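Local coordinates for putative peptidase (Parabacteroides merdae, PDB 4L8K), which probably cleaves peptide bonds as a serine-type hydrolase of peptidase family S41, in the ClpP/crotonase clan, at residues Y181-K186 / A267-D272. Numbering follows the deposited sequence.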
# COMPACT_ATOMS: atom_id res chain seq x y z
N TYR A 181 -7.42 11.30 -7.75
CA TYR A 181 -7.47 11.24 -9.20
C TYR A 181 -6.69 10.07 -9.75
O TYR A 181 -5.75 9.58 -9.12
CB TYR A 181 -6.87 12.54 -9.82
CG TYR A 181 -7.53 13.83 -9.38
CD1 TYR A 181 -7.12 14.49 -8.23
CD2 TYR A 181 -8.50 14.45 -10.17
CE1 TYR A 181 -7.72 15.68 -7.81
CE2 TYR A 181 -9.10 15.65 -9.78
CZ TYR A 181 -8.71 16.26 -8.60
OH TYR A 181 -9.27 17.45 -8.21
N THR A 182 -7.04 9.67 -10.99
CA THR A 182 -6.31 8.66 -11.75
C THR A 182 -5.94 9.26 -13.10
O THR A 182 -6.65 10.12 -13.61
CB THR A 182 -7.09 7.32 -11.90
OG1 THR A 182 -8.35 7.56 -12.55
CG2 THR A 182 -7.32 6.61 -10.55
N GLN A 183 -4.82 8.84 -13.65
CA GLN A 183 -4.31 9.20 -14.98
C GLN A 183 -3.97 7.93 -15.68
O GLN A 183 -3.60 6.97 -15.01
CB GLN A 183 -3.06 10.08 -14.88
CG GLN A 183 -3.30 11.47 -14.39
CD GLN A 183 -2.06 12.29 -14.57
OE1 GLN A 183 -1.13 12.24 -13.77
NE2 GLN A 183 -2.01 13.07 -15.63
N TYR A 184 -4.04 7.88 -17.00
CA TYR A 184 -3.58 6.66 -17.65
C TYR A 184 -2.71 7.03 -18.85
O TYR A 184 -2.79 8.15 -19.36
CB TYR A 184 -4.73 5.69 -17.99
CG TYR A 184 -5.68 6.12 -19.09
CD1 TYR A 184 -6.85 6.81 -18.79
CD2 TYR A 184 -5.48 5.72 -20.41
CE1 TYR A 184 -7.76 7.15 -19.79
CE2 TYR A 184 -6.38 6.06 -21.41
CZ TYR A 184 -7.52 6.77 -21.10
OH TYR A 184 -8.40 7.13 -22.10
N LYS A 185 -1.78 6.13 -19.20
CA LYS A 185 -0.84 6.34 -20.29
C LYS A 185 -1.63 6.49 -21.58
O LYS A 185 -2.37 5.58 -21.95
CB LYS A 185 0.19 5.20 -20.34
CG LYS A 185 1.49 5.60 -21.01
CD LYS A 185 2.46 6.21 -20.03
CE LYS A 185 3.43 7.16 -20.68
NZ LYS A 185 4.26 6.52 -21.74
N LYS A 186 -1.55 7.69 -22.19
CA LYS A 186 -2.24 8.08 -23.42
C LYS A 186 -1.40 7.69 -24.67
O LYS A 186 -1.96 7.32 -25.70
CB LYS A 186 -2.51 9.60 -23.38
CG LYS A 186 -3.67 10.09 -24.23
CD LYS A 186 -4.03 11.56 -23.93
CE LYS A 186 -3.10 12.57 -24.57
NZ LYS A 186 -2.18 13.20 -23.58
N ALA A 267 0.35 0.37 -13.53
CA ALA A 267 -0.20 0.77 -14.83
C ALA A 267 -0.60 2.22 -14.89
O ALA A 267 -0.54 2.83 -15.97
CB ALA A 267 -1.41 -0.08 -15.18
N CYS A 268 -1.08 2.77 -13.76
CA CYS A 268 -1.61 4.13 -13.76
C CYS A 268 -1.13 4.96 -12.56
O CYS A 268 -1.26 4.49 -11.43
CB CYS A 268 -3.14 4.11 -13.79
SG CYS A 268 -3.87 2.86 -14.88
N PRO A 269 -0.71 6.23 -12.76
CA PRO A 269 -0.43 7.08 -11.59
C PRO A 269 -1.74 7.41 -10.83
O PRO A 269 -2.76 7.76 -11.44
CB PRO A 269 0.17 8.36 -12.19
CG PRO A 269 0.41 8.07 -13.62
CD PRO A 269 -0.53 6.99 -14.01
N VAL A 270 -1.72 7.25 -9.51
CA VAL A 270 -2.83 7.60 -8.62
C VAL A 270 -2.39 8.88 -7.91
O VAL A 270 -1.27 8.93 -7.38
CB VAL A 270 -3.25 6.46 -7.65
CG1 VAL A 270 -4.15 6.98 -6.53
CG2 VAL A 270 -3.93 5.33 -8.40
N LEU A 271 -3.24 9.92 -7.95
CA LEU A 271 -2.94 11.19 -7.33
C LEU A 271 -3.85 11.46 -6.16
O LEU A 271 -5.01 11.06 -6.17
CB LEU A 271 -3.04 12.36 -8.35
CG LEU A 271 -2.46 12.14 -9.75
CD1 LEU A 271 -2.82 13.27 -10.66
CD2 LEU A 271 -0.95 11.96 -9.70
N ASP A 272 -3.34 12.20 -5.16
CA ASP A 272 -4.16 12.59 -4.03
C ASP A 272 -5.04 13.82 -4.43
O ASP A 272 -5.02 14.24 -5.59
CB ASP A 272 -3.28 12.87 -2.78
CG ASP A 272 -2.24 13.97 -2.88
OD1 ASP A 272 -2.42 14.89 -3.73
OD2 ASP A 272 -1.29 13.95 -2.08
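Y181 and L271 face each other as the hydrogen-bonded pair of a short antiparallel ladder, each lending both its N-H and its carbonyl. Y181 N reaches L271 O at 2.9 Å, and L271 N returns a nearly straight bond to Y181 O at 2.8 Å (175° at the hydrogen). One residue on, T182 and V270 form the non-hydrogen-bonded pair, and past it a third bond, longer and more bent, runs from Q183 N to P269 O (3.2 Å). Beyond that the pairing gives way: P269 has no N-H to offer, and its ring CD lies 3.2 Å from Q183 O instead.

Side chains add to this on the face shared by Y181 and L271, where their CB atoms touch. Y181 CG stands anti to its own carbonyl carbon, beside the backbone N (chi1 -57°). D272 O meets the ring of Y181 at its CD1 edge, 3.4 Å from CD1 and in the ring plane. Q183 extends beyond CG and crosses L271 obliquely, its OE1 lying 3.7 Å from L271 CD1, while its NE2 is hydrogen-bonded to T194 O. An alanine in place of Q183 would probably leave T194 O without this donor and one side of the L271 methyls less well packed.

The outer shell holds both strands in place. T182 pairs through its backbone with N197, Y184 with T194, and V270 with T278; D272 OD1 accepts from the backbone N of N274 and Q276, fixing the turn after the strand. Strand 177-182 is thus the middle of a three-stranded antiparallel sheet, between 197-201 and 270-271, with D227 and N230 of helix 224-232 against V270 and D272.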